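Local coordinates for protein scyllo-inosose 3-dehydrogenase (Thermotoga maritima, PDB 3IP1) that catalyses the NAD(+)-dependent oxidation of scyllo-inosose to 3-dehydro-scyllo-inosose, probably as a step of myo-inositol degradation, at residues I52-P55 and T56-I59; L131-G134 and H135-P138; G210-P213 and G214-V217; I354-M357 and A358-M361; T370-M373 and E374-P377. All blocks are in the same frame, centred on the assembly; numbering follows the deposited sequence.

Interaction 1. Residues I52-P55 and T56-I59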
loop_
_atom_site.group_PDB
_atom_site.type_symbol
_atom_site.label_atom_id
_atom_site.label_comp_id
_atom_site.label_asym_id
_atom_site.label_seq_id
_atom_site.Cartn_x
_atom_site.Cartn_y
_atom_site.Cartn_z
ATOM N N ILE A 52 -0.359 -22.678 -36.363
ATOM C CA ILE A 52 0.717 -22.025 -35.646
ATOM C C ILE A 52 1.434 -21.128 -36.651
ATOM O O ILE A 52 2.021 -21.611 -37.609
ATOM C CB ILE A 52 1.722 -23.045 -35.052
ATOM C CG1 ILE A 52 1.026 -24.061 -34.126
ATOM C CG2 ILE A 52 2.895 -22.316 -34.372
ATOM C CD1 ILE A 52 0.411 -23.472 -32.855
ATOM N N GLU A 53 1.362 -19.826 -36.434
ATOM C CA GLU A 53 1.944 -18.868 -37.359
ATOM C C GLU A 53 3.071 -18.076 -36.727
ATOM O O GLU A 53 3.891 -17.489 -37.432
ATOM C CB GLU A 53 0.869 -17.910 -37.850
ATOM C CG GLU A 53 0.007 -18.517 -38.929
ATOM C CD GLU A 53 -1.359 -17.885 -38.989
ATOM O OE1 GLU A 53 -1.973 -17.954 -40.075
ATOM O OE2 GLU A 53 -1.816 -17.325 -37.957
ATOM N N LYS A 54 3.074 -18.045 -35.402
ATOM C CA LYS A 54 4.149 -17.449 -34.633
ATOM C C LYS A 54 4.662 -18.519 -33.692
ATOM O O LYS A 54 3.885 -19.360 -33.249
ATOM C CB LYS A 54 3.649 -16.228 -33.853
ATOM C CG LYS A 54 3.422 -15.007 -34.724
ATOM C CD LYS A 54 2.191 -14.289 -34.277
ATOM C CE LYS A 54 2.494 -12.845 -33.943
ATOM N NZ LYS A 54 1.685 -12.454 -32.731
ATOM N N PRO A 55 5.977 -18.506 -33.401
ATOM C CA PRO A 55 6.537 -19.631 -32.650
ATOM C C PRO A 55 6.060 -19.720 -31.183
ATOM O O PRO A 55 6.357 -20.710 -30.507
ATOM C CB PRO A 55 8.064 -19.423 -32.748
ATOM C CG PRO A 55 8.272 -18.063 -33.335
ATOM C CD PRO A 55 7.006 -17.628 -33.990
ATOM N N THR A 56 5.315 -18.713 -30.724
ATOM C CA THR A 56 4.816 -18.633 -29.335
ATOM C C THR A 56 3.374 -19.131 -29.196
ATOM O O THR A 56 2.834 -19.165 -28.097
ATOM C CB THR A 56 4.852 -17.179 -28.820
ATOM O OG1 THR A 56 4.209 -16.350 -29.792
ATOM C CG2 THR A 56 6.289 -16.687 -28.633
ATOM N N GLU A 57 2.751 -19.510 -30.307
ATOM C CA GLU A 57 1.355 -19.920 -30.300
ATOM C C GLU A 57 1.144 -21.385 -29.946
ATOM O O GLU A 57 2.033 -22.223 -30.133
ATOM C CB GLU A 57 0.693 -19.597 -31.646
ATOM C CG GLU A 57 0.550 -18.088 -31.872
ATOM C CD GLU A 57 0.006 -17.717 -33.256
ATOM O OE1 GLU A 57 0.204 -18.498 -34.221
ATOM O OE2 GLU A 57 -0.625 -16.639 -33.371
ATOM N N ILE A 58 -0.044 -21.669 -29.420
ATOM C CA ILE A 58 -0.523 -23.028 -29.178
ATOM C C ILE A 58 -1.934 -23.161 -29.733
ATOM O O ILE A 58 -2.642 -22.170 -29.910
ATOM C CB ILE A 58 -0.587 -23.388 -27.656
ATOM C CG1 ILE A 58 -1.584 -22.456 -26.922
ATOM C CG2 ILE A 58 0.824 -23.336 -27.037
ATOM C CD1 ILE A 58 -1.859 -22.778 -25.435
ATOM N N ILE A 59 -2.326 -24.400 -29.985
ATOM C CA ILE A 59 -3.673 -24.741 -30.398
ATOM C C ILE A 59 -4.204 -25.618 -29.289
ATOM O O ILE A 59 -3.529 -26.548 -28.840
ATOM C CB ILE A 59 -3.669 -25.509 -31.755
ATOM C CG1 ILE A 59 -3.219 -24.572 -32.891
ATOM C CG2 ILE A 59 -5.053 -26.079 -32.088
ATOM C CD1 ILE A 59 -2.806 -25.329 -34.175
#
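K54, P55, T56 and E57 form a type I beta turn, closed by the bond from E57 N to K54 O (3.2 Å), and the chain leaves it directly into a strand. The E57 side chain folds back over this turn. Its CG stands beside the backbone N and anti to the carbonyl carbon (chi1 -68°), and the extended remainder carries the carboxylate to the start of the turn. There OE1 accepts two backbone N-H groups: E53 N at 2.8 Å, nearly straight at 167° and almost in line with the C-O bond of the carboxylate, and K54 N at 3.1 Å, which arrives from above the carboxylate plane. One oxygen therefore ties two successive amides, which probably limits the freedom of the carboxylate to turn. OE2 lies beside the aliphatic part of K54, 3.8 Å from its CD. E53 OE2 is 4.4 Å from E57 OE1, a like-charged pair whose repulsion is probably relieved by K166, which forms salt bridges to both glutamates. On the apolar side the end of I52 nears the strand: its CD1 meets E57 O at 3.4 Å and I59 CG1 at 3.8 Å, the two isoleucines crossing at a slant. T56 OG1 is hydrogen-bonded to D168. This turn thus leads the chain from strand 40-47 into strand 57-66, where I58 and I59 pack between strands 98-106 and 164-168.

Interaction 2. Residues L131-G134 and H135-P138. With CD (cadmium ion), chain E.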
loop_
_atom_site.group_PDB
_atom_site.type_symbol
_atom_site.label_atom_id
_atom_site.label_comp_id
_atom_site.label_asym_id
_atom_site.label_seq_id
_atom_site.Cartn_x
_atom_site.Cartn_y
_atom_site.Cartn_z
ATOM N N LEU A 131 -6.297 -9.825 -24.713
ATOM C CA LEU A 131 -5.060 -10.137 -25.403
ATOM C C LEU A 131 -4.152 -8.896 -25.427
ATOM O O LEU A 131 -4.085 -8.168 -26.420
ATOM C CB LEU A 131 -5.339 -10.738 -26.794
ATOM C CG LEU A 131 -6.514 -11.744 -26.848
ATOM C CD1 LEU A 131 -6.857 -12.128 -28.280
ATOM C CD2 LEU A 131 -6.308 -13.010 -25.950
ATOM N N TRP A 132 -3.495 -8.651 -24.287
ATOM C CA TRP A 132 -2.564 -7.525 -24.094
ATOM C C TRP A 132 -1.282 -7.688 -24.925
ATOM O O TRP A 132 -0.838 -8.811 -25.193
ATOM C CB TRP A 132 -2.212 -7.375 -22.605
ATOM C CG TRP A 132 -1.994 -8.697 -21.899
ATOM C CD1 TRP A 132 -2.932 -9.427 -21.240
ATOM C CD2 TRP A 132 -0.765 -9.437 -21.797
ATOM N NE1 TRP A 132 -2.371 -10.581 -20.728
ATOM C CE2 TRP A 132 -1.042 -10.609 -21.054
ATOM C CE3 TRP A 132 0.547 -9.218 -22.248
ATOM C CZ2 TRP A 132 -0.069 -11.566 -20.769
ATOM C CZ3 TRP A 132 1.527 -10.172 -21.939
ATOM C CH2 TRP A 132 1.207 -11.323 -21.212
ATOM N N CYS A 133 -0.706 -6.571 -25.360
ATOM C CA CYS A 133 0.433 -6.614 -26.298
ATOM C C CYS A 133 1.741 -6.960 -25.585
ATOM O O CYS A 133 2.582 -7.660 -26.136
ATOM C CB CYS A 133 0.547 -5.309 -27.114
ATOM S SG CYS A 133 1.217 -3.817 -26.251
ATOM N N GLY A 134 1.912 -6.496 -24.351
ATOM C CA GLY A 134 3.131 -6.772 -23.622
ATOM C C GLY A 134 4.186 -5.695 -23.747
ATOM O O GLY A 134 5.160 -5.731 -23.020
ATOM N N HIS A 135 3.988 -4.720 -24.633
ATOM C CA HIS A 135 5.034 -3.722 -24.921
ATOM C C HIS A 135 4.641 -2.247 -24.726
ATOM O O HIS A 135 5.526 -1.364 -24.665
ATOM C CB HIS A 135 5.650 -3.929 -26.333
ATOM C CG HIS A 135 4.664 -3.874 -27.461
ATOM N ND1 HIS A 135 4.178 -2.686 -27.977
ATOM C CD2 HIS A 135 4.108 -4.859 -28.207
ATOM C CE1 HIS A 135 3.339 -2.943 -28.963
ATOM N NE2 HIS A 135 3.282 -4.254 -29.129
ATOM N N CYS A 136 3.340 -1.960 -24.644
ATOM C CA CYS A 136 2.915 -0.566 -24.479
ATOM C C CYS A 136 3.239 -0.070 -23.061
ATOM O O CYS A 136 3.625 -0.857 -22.195
ATOM C CB CYS A 136 1.440 -0.375 -24.816
ATOM S SG CYS A 136 0.347 -1.046 -23.553
ATOM N N ARG A 137 3.102 1.231 -22.828
ATOM C CA ARG A 137 3.400 1.774 -21.503
ATOM C C ARG A 137 2.592 1.114 -20.368
ATOM O O ARG A 137 3.193 0.639 -19.395
ATOM C CB ARG A 137 3.288 3.303 -21.483
ATOM C CG ARG A 137 3.464 3.908 -20.095
ATOM C CD ARG A 137 4.248 5.183 -20.182
ATOM N NE ARG A 137 4.486 5.767 -18.862
ATOM C CZ ARG A 137 5.014 6.970 -18.671
ATOM N NH1 ARG A 137 5.390 7.709 -19.719
ATOM N NH2 ARG A 137 5.179 7.426 -17.441
ATOM N N PRO A 138 1.240 1.061 -20.486
ATOM C CA PRO A 138 0.517 0.321 -19.417
ATOM C C PRO A 138 0.984 -1.117 -19.213
ATOM O O PRO A 138 1.113 -1.539 -18.067
ATOM C CB PRO A 138 -0.947 0.381 -19.868
ATOM C CG PRO A 138 -1.044 1.716 -20.557
ATOM C CD PRO A 138 0.301 1.820 -21.338
HETATM CD CD CD E . -0.155 -3.394 -24.185
#
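The imidazole of H135 lies flat over the sulfur of C133, with SG 3.4 Å from the ring centroid and only 3° off the ring normal. This sulfur-aromatic contact belongs to a CxxC element of the four-cysteine metal site, the second zinc site of this dehydrogenase, occupied here by cadmium; C139 and C147 complete it. C133 CB also lies over the same face, in a CH-pi contact 3.9 Å from the centroid. The ring gets there because H135 CG sits between its backbone N and carbonyl carbon (chi1 58°), turning the imidazole back over C133. Beneath it the chain wraps around the same sulfur: H135 N donates to C133 SG at 3.3 Å with a fairly straight 162° bond, and C136 N adds a weak one at 3.2 Å. Such N-H donors probably draw off part of the thiolate charge. G134 provides the bend with a positive phi, at which a side chain would jam against the carbonyl oxygen of C133. Were H135 replaced by an alanine, the C133 sulfur would be likely to lose the ring that lies over it. R113 of the second subunit hydrogen-bonds to H135 O, and K170 of that subunit packs on H135. The cadmium ion is 2.5 Å from C133 SG and 2.5 Å from C136 SG, and the two sulfurs stand 4.0 Å apart.

Interaction 3. Residues G210-P213 and G214-V217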
loop_
_atom_site.group_PDB
_atom_site.type_symbol
_atom_site.label_atom_id
_atom_site.label_comp_id
_atom_site.label_asym_id
_atom_site.label_seq_id
_atom_site.Cartn_x
_atom_site.Cartn_y
_atom_site.Cartn_z
ATOM N N GLY A 210 -8.847 -5.733 -1.487
ATOM C CA GLY A 210 -9.104 -6.864 -0.611
ATOM C C GLY A 210 -9.620 -6.447 0.761
ATOM O O GLY A 210 -10.025 -5.299 0.974
ATOM N N ILE A 211 -9.629 -7.388 1.693
ATOM C CA ILE A 211 -10.058 -7.095 3.064
ATOM C C ILE A 211 -9.019 -7.650 4.045
ATOM O O ILE A 211 -8.113 -8.401 3.664
ATOM C CB ILE A 211 -11.477 -7.687 3.382
ATOM C CG1 ILE A 211 -11.477 -9.192 3.091
ATOM C CG2 ILE A 211 -12.569 -6.933 2.588
ATOM C CD1 ILE A 211 -12.654 -9.953 3.579
ATOM N N ARG A 212 -9.142 -7.257 5.304
ATOM C CA ARG A 212 -8.510 -7.995 6.378
ATOM C C ARG A 212 -9.516 -9.022 6.921
ATOM O O ARG A 212 -10.715 -8.743 6.972
ATOM C CB ARG A 212 -8.078 -7.026 7.470
ATOM C CG ARG A 212 -7.014 -6.069 6.990
ATOM C CD ARG A 212 -6.366 -5.345 8.140
ATOM N NE ARG A 212 -5.278 -4.504 7.671
ATOM C CZ ARG A 212 -4.844 -3.421 8.317
ATOM N NH1 ARG A 212 -5.381 -3.060 9.484
ATOM N NH2 ARG A 212 -3.864 -2.702 7.788
ATOM N N PRO A 213 -9.036 -10.214 7.324
ATOM C CA PRO A 213 -9.935 -11.224 7.910
ATOM C C PRO A 213 -10.696 -10.658 9.102
ATOM O O PRO A 213 -10.095 -10.012 9.955
ATOM C CB PRO A 213 -8.977 -12.318 8.376
ATOM C CG PRO A 213 -7.767 -12.159 7.494
ATOM C CD PRO A 213 -7.641 -10.687 7.228
ATOM N N GLY A 214 -12.006 -10.899 9.135
ATOM C CA GLY A 214 -12.917 -10.287 10.100
ATOM C C GLY A 214 -13.785 -9.163 9.522
ATOM O O GLY A 214 -14.788 -8.791 10.121
ATOM N N ASP A 215 -13.397 -8.607 8.375
ATOM C CA ASP A 215 -14.162 -7.527 7.729
ATOM C C ASP A 215 -15.477 -8.022 7.171
ATOM O O ASP A 215 -15.609 -9.198 6.881
ATOM C CB ASP A 215 -13.366 -6.900 6.579
ATOM C CG ASP A 215 -12.265 -5.953 7.062
ATOM O OD1 ASP A 215 -12.274 -5.521 8.239
ATOM O OD2 ASP A 215 -11.379 -5.634 6.253
ATOM N N ASN A 216 -16.439 -7.115 7.027
ATOM C CA ASN A 216 -17.727 -7.415 6.396
ATOM C C ASN A 216 -17.702 -6.937 4.953
ATOM O O ASN A 216 -17.055 -5.915 4.636
ATOM C CB ASN A 216 -18.878 -6.706 7.111
ATOM C CG ASN A 216 -19.057 -7.159 8.546
ATOM O OD1 ASN A 216 -18.854 -8.327 8.871
ATOM N ND2 ASN A 216 -19.457 -6.231 9.413
ATOM N N VAL A 217 -18.402 -7.664 4.090
ATOM C CA VAL A 217 -18.509 -7.260 2.696
ATOM C C VAL A 217 -19.965 -7.320 2.238
ATOM O O VAL A 217 -20.725 -8.147 2.718
ATOM C CB VAL A 217 -17.603 -8.115 1.743
ATOM C CG1 VAL A 217 -16.118 -8.046 2.180
ATOM C CG2 VAL A 217 -18.077 -9.544 1.683
#
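D215 turns its carboxylate back toward I211 and R212 through a chi1 of -77°, which sets CG beside the backbone N, while chi1 of I211 (55°) places CG2 against V217; the backbone itself points I211 CB toward the aspartate. D215 OD2 accepts R212 N at 2.9 Å, the donor approaching from above the carboxylate plane, and the same oxygen lies 3.5 Å from I211 CB as the two side chains run past each other in opposite directions. The backbone supplies the complementary bond: D215 N donates to R212 O at 3.0 Å, closing a type II beta turn. G214, at the third position of that turn, has a positive phi; a CB there would strike P213 O. I211 CG2 touches V217 CG1 at 3.7 Å, the side chains crossing at about a right angle. The turn connects helix 194-207 to strand 216-220, an inner strand of the parallel Rossmann sheet that leads toward the GxGxxG segment expected to bind the dinucleotide. OD1 of the buried D215 forms a salt bridge with R352 of the fourth subunit, whose Y201 hydrogen-bonds to P213 O. D215 OD2 also faces R212 O, another acceptor, at 3.3 Å. Even so, with an amide on one oxygen and a guanidinium on the other, the carboxylate is likely to stay ionised despite its burial, so that its charge serves turn and subunit interface together.

Interaction 4. Residues I354-M357 and A358-M361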
loop_
_atom_site.group_PDB
_atom_site.type_symbol
_atom_site.label_atom_id
_atom_site.label_comp_id
_atom_site.label_asym_id
_atom_site.label_seq_id
_atom_site.Cartn_x
_atom_site.Cartn_y
_atom_site.Cartn_z
ATOM N N ILE A 354 -6.874 -20.225 -9.865
ATOM C CA ILE A 354 -6.699 -21.664 -10.090
ATOM C C ILE A 354 -6.320 -22.409 -8.789
ATOM O O ILE A 354 -6.925 -23.442 -8.463
ATOM C CB ILE A 354 -5.705 -21.941 -11.270
ATOM C CG1 ILE A 354 -6.336 -21.465 -12.588
ATOM C CG2 ILE A 354 -5.319 -23.426 -11.330
ATOM C CD1 ILE A 354 -5.323 -21.108 -13.725
ATOM N N SER A 355 -5.348 -21.867 -8.044
ATOM C CA SER A 355 -4.925 -22.467 -6.760
ATOM C C SER A 355 -6.060 -22.485 -5.767
ATOM O O SER A 355 -6.222 -23.449 -5.033
ATOM C CB SER A 355 -3.743 -21.719 -6.148
ATOM O OG SER A 355 -2.627 -21.850 -7.002
ATOM N N LEU A 356 -6.842 -21.415 -5.758
ATOM C CA LEU A 356 -7.993 -21.309 -4.879
ATOM C C LEU A 356 -9.009 -22.429 -5.189
ATOM O O LEU A 356 -9.444 -23.160 -4.294
ATOM C CB LEU A 356 -8.614 -19.925 -5.056
ATOM C CG LEU A 356 -9.237 -19.143 -3.909
ATOM C CD1 LEU A 356 -8.603 -19.375 -2.529
ATOM C CD2 LEU A 356 -9.205 -17.687 -4.278
HETATM N N MSE A 357 -9.363 -22.575 -6.464
HETATM C CA MSE A 357 -10.221 -23.680 -6.873
HETATM C C MSE A 357 -9.613 -25.022 -6.470
HETATM O O MSE A 357 -10.320 -25.880 -5.959
HETATM C CB MSE A 357 -10.465 -23.668 -8.381
HETATM C CG MSE A 357 -11.346 -22.518 -8.858
HETATM SE SE MSE A 357 -11.609 -22.707 -10.771
HETATM C CE MSE A 357 -12.752 -21.122 -11.018
ATOM N N ALA A 358 -8.306 -25.185 -6.691
ATOM C CA ALA A 358 -7.626 -26.447 -6.374
ATOM C C ALA A 358 -7.713 -26.797 -4.888
ATOM O O ALA A 358 -7.726 -27.972 -4.509
ATOM C CB ALA A 358 -6.190 -26.409 -6.824
ATOM N N SER A 359 -7.799 -25.773 -4.051
ATOM C CA SER A 359 -7.817 -25.980 -2.618
ATOM C C SER A 359 -9.224 -26.054 -2.030
ATOM O O SER A 359 -9.364 -26.079 -0.814
ATOM C CB SER A 359 -7.013 -24.886 -1.929
ATOM O OG SER A 359 -7.727 -23.673 -2.013
ATOM N N GLY A 360 -10.263 -26.091 -2.867
ATOM C CA GLY A 360 -11.636 -26.264 -2.360
ATOM C C GLY A 360 -12.735 -25.305 -2.827
ATOM O O GLY A 360 -13.918 -25.614 -2.678
HETATM N N MSE A 361 -12.372 -24.144 -3.382
HETATM C CA MSE A 361 -13.372 -23.198 -3.865
HETATM C C MSE A 361 -13.930 -23.647 -5.215
HETATM O O MSE A 361 -13.323 -23.419 -6.274
HETATM C CB MSE A 361 -12.802 -21.779 -3.959
HETATM C CG MSE A 361 -13.851 -20.692 -4.220
HETATM SE SE MSE A 361 -13.004 -18.948 -4.571
HETATM C CE MSE A 361 -12.434 -19.272 -6.412
#
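L356 O accepts two hydrogen bonds from opposite faces of its carbonyl plane, from S359 OG at 2.9 Å and from M361 N at 3.2 Å. S359 N adds a weak bond to the same oxygen. The hydroxyl reaches it because OG lies between the N and carbonyl carbon of S359 (chi1 71°), pointing back at the last helical turn. One residue on, G360 N donates to M357 O at 3.1 Å. Together the M361 N to L356 O and G360 N to M357 O bonds define a Schellman motif ending helix 349-358, with G360 at the positive phi that reverses the chain. The usual apolar partner of this motif is present: the selenium of selenomethionine M361 packs on L356 CG at 3.8 Å, its methyl curled back by the bend at chi3 (77°). M357, also a selenomethionine, presents its CA to M361 O in a C-H...O contact of 3.2 Å. Before the cap, A358 N donates to I354 O at 2.8 Å. M361 packs against both helix 194-207, at T197, and helix 224-235, at I232, and L356 rests on Y201. G214 of the fourth subunit packs against S355 and L356.

Interaction 5. Residues T370-M373 and E374-P377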
loop_
_atom_site.group_PDB
_atom_site.type_symbol
_atom_site.label_atom_id
_atom_site.label_comp_id
_atom_site.label_asym_id
_atom_site.label_seq_id
_atom_site.Cartn_x
_atom_site.Cartn_y
_atom_site.Cartn_z
ATOM N N THR A 370 -25.187 -27.843 -19.071
ATOM C CA THR A 370 -24.173 -27.997 -20.116
ATOM C C THR A 370 -24.855 -28.461 -21.391
ATOM O O THR A 370 -25.827 -29.207 -21.340
ATOM C CB THR A 370 -23.036 -28.956 -19.715
ATOM O OG1 THR A 370 -23.587 -30.214 -19.331
ATOM C CG2 THR A 370 -22.247 -28.412 -18.541
ATOM N N VAL A 371 -24.349 -28.006 -22.533
ATOM C CA VAL A 371 -24.992 -28.233 -23.823
ATOM C C VAL A 371 -23.907 -28.481 -24.873
ATOM O O VAL A 371 -22.716 -28.211 -24.628
ATOM C CB VAL A 371 -25.877 -27.003 -24.247
ATOM C CG1 VAL A 371 -26.911 -26.656 -23.178
ATOM C CG2 VAL A 371 -25.014 -25.771 -24.541
ATOM N N SER A 372 -24.305 -28.980 -26.036
ATOM C CA SER A 372 -23.348 -29.245 -27.101
ATOM C C SER A 372 -23.114 -27.966 -27.910
ATOM O O SER A 372 -23.906 -27.030 -27.823
ATOM C CB SER A 372 -23.865 -30.349 -28.025
ATOM O OG SER A 372 -24.978 -29.865 -28.753
HETATM N N MSE A 373 -22.040 -27.943 -28.694
HETATM C CA MSE A 373 -21.751 -26.815 -29.587
HETATM C C MSE A 373 -22.961 -26.395 -30.451
HETATM O O MSE A 373 -23.283 -25.196 -30.552
HETATM C CB MSE A 373 -20.543 -27.114 -30.467
HETATM C CG MSE A 373 -20.217 -25.977 -31.401
HETATM SE SE MSE A 373 -18.607 -26.298 -32.427
HETATM C CE MSE A 373 -19.287 -27.686 -33.611
ATOM N N GLU A 374 -23.633 -27.381 -31.046
ATOM C CA GLU A 374 -24.811 -27.139 -31.884
ATOM C C GLU A 374 -25.917 -26.376 -31.179
ATOM O O GLU A 374 -26.625 -25.598 -31.813
ATOM C CB GLU A 374 -25.401 -28.456 -32.420
ATOM C CG GLU A 374 -24.428 -29.369 -33.171
ATOM C CD GLU A 374 -23.829 -28.729 -34.421
ATOM O OE1 GLU A 374 -24.601 -28.163 -35.242
ATOM O OE2 GLU A 374 -22.581 -28.801 -34.584
ATOM N N GLU A 375 -26.076 -26.600 -29.877
ATOM C CA GLU A 375 -27.158 -25.973 -29.133
ATOM C C GLU A 375 -26.853 -24.541 -28.695
ATOM O O GLU A 375 -27.748 -23.848 -28.194
ATOM C CB GLU A 375 -27.493 -26.809 -27.913
ATOM C CG GLU A 375 -27.996 -28.207 -28.235
ATOM C CD GLU A 375 -28.172 -29.031 -26.972
ATOM O OE1 GLU A 375 -29.211 -28.883 -26.283
ATOM O OE2 GLU A 375 -27.256 -29.813 -26.654
ATOM N N ILE A 376 -25.597 -24.110 -28.875
ATOM C CA ILE A 376 -25.139 -22.786 -28.412
ATOM C C ILE A 376 -25.927 -21.624 -29.020
ATOM O O ILE A 376 -26.391 -20.755 -28.278
ATOM C CB ILE A 376 -23.603 -22.566 -28.602
ATOM C CG1 ILE A 376 -22.794 -23.422 -27.617
ATOM C CG2 ILE A 376 -23.220 -21.087 -28.465
ATOM C CD1 ILE A 376 -23.107 -23.190 -26.116
ATOM N N PRO A 377 -26.072 -21.586 -30.364
ATOM C CA PRO A 377 -26.829 -20.434 -30.885
ATOM C C PRO A 377 -28.228 -20.336 -30.255
ATOM O O PRO A 377 -28.671 -19.249 -29.894
ATOM C CB PRO A 377 -26.895 -20.714 -32.398
ATOM C CG PRO A 377 -25.658 -21.529 -32.671
ATOM C CD PRO A 377 -25.489 -22.398 -31.452
#
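V371 and I376 make the tight, buried part of this contact: V371 CG2 meets I376 CD1 at 3.6 Å, with the two side chains crossing at about a right angle. Next to them the backbone coils, I376 N donating to M373 O at 3.1 Å and E375 N to S372 O at 3.0 Å. The outer side is polar. E375, with CG beside its backbone N (chi1 -63°) and an extended chain, lays its carboxylate alongside S372, where OE2 takes both S372 N, at 3.1 Å and nearly straight (172°), and S372 OG, also at 3.1 Å. The hydroxyl uses the anti lone pair of OE2, whereas the amide comes from above the carboxylate plane. This corner is the strand-to-helix step of a beta-alpha-beta unit in which strand 369-371 runs parallel to strand 392-395, with helix 376-382 between them in sequence. With a leucine in place of E375, S372 N and OG would probably both lose their shared acceptor, and the serine hydroxyl would be set free to turn. E374 lies on the exposed side, its OE2 in a salt bridge with R4 and 3.6 Å from the methyl CE of selenomethionine M373. The buried M373 side chain also touches V6 and M394. I376 meets both of those residues as well, and P377 lies against V42 and V44 of strand 40-47.

Overall arrangement
Interaction 3 is largely buried, whereas interactions 1, 4 and 5 also include fully exposed residues. Interactions 1 and 5 reach the same mixed sheet, about 28 Å apart between centres, and both rest on a glutamate oxygen shared by two donors. Interaction 3 also has a carboxylate returning to a backbone amide, but in the Rossmann domain. Interaction 4 ends a helix through carbonyl oxygens and selenomethionine packing. Interaction 2 differs in kind, being built on metal-bound sulfur, and it meets the second subunit. Interactions 3 and 4 lie about 19 Å apart between centres, and both touch the fourth subunit, the turn of one subunit meeting the helix end of another.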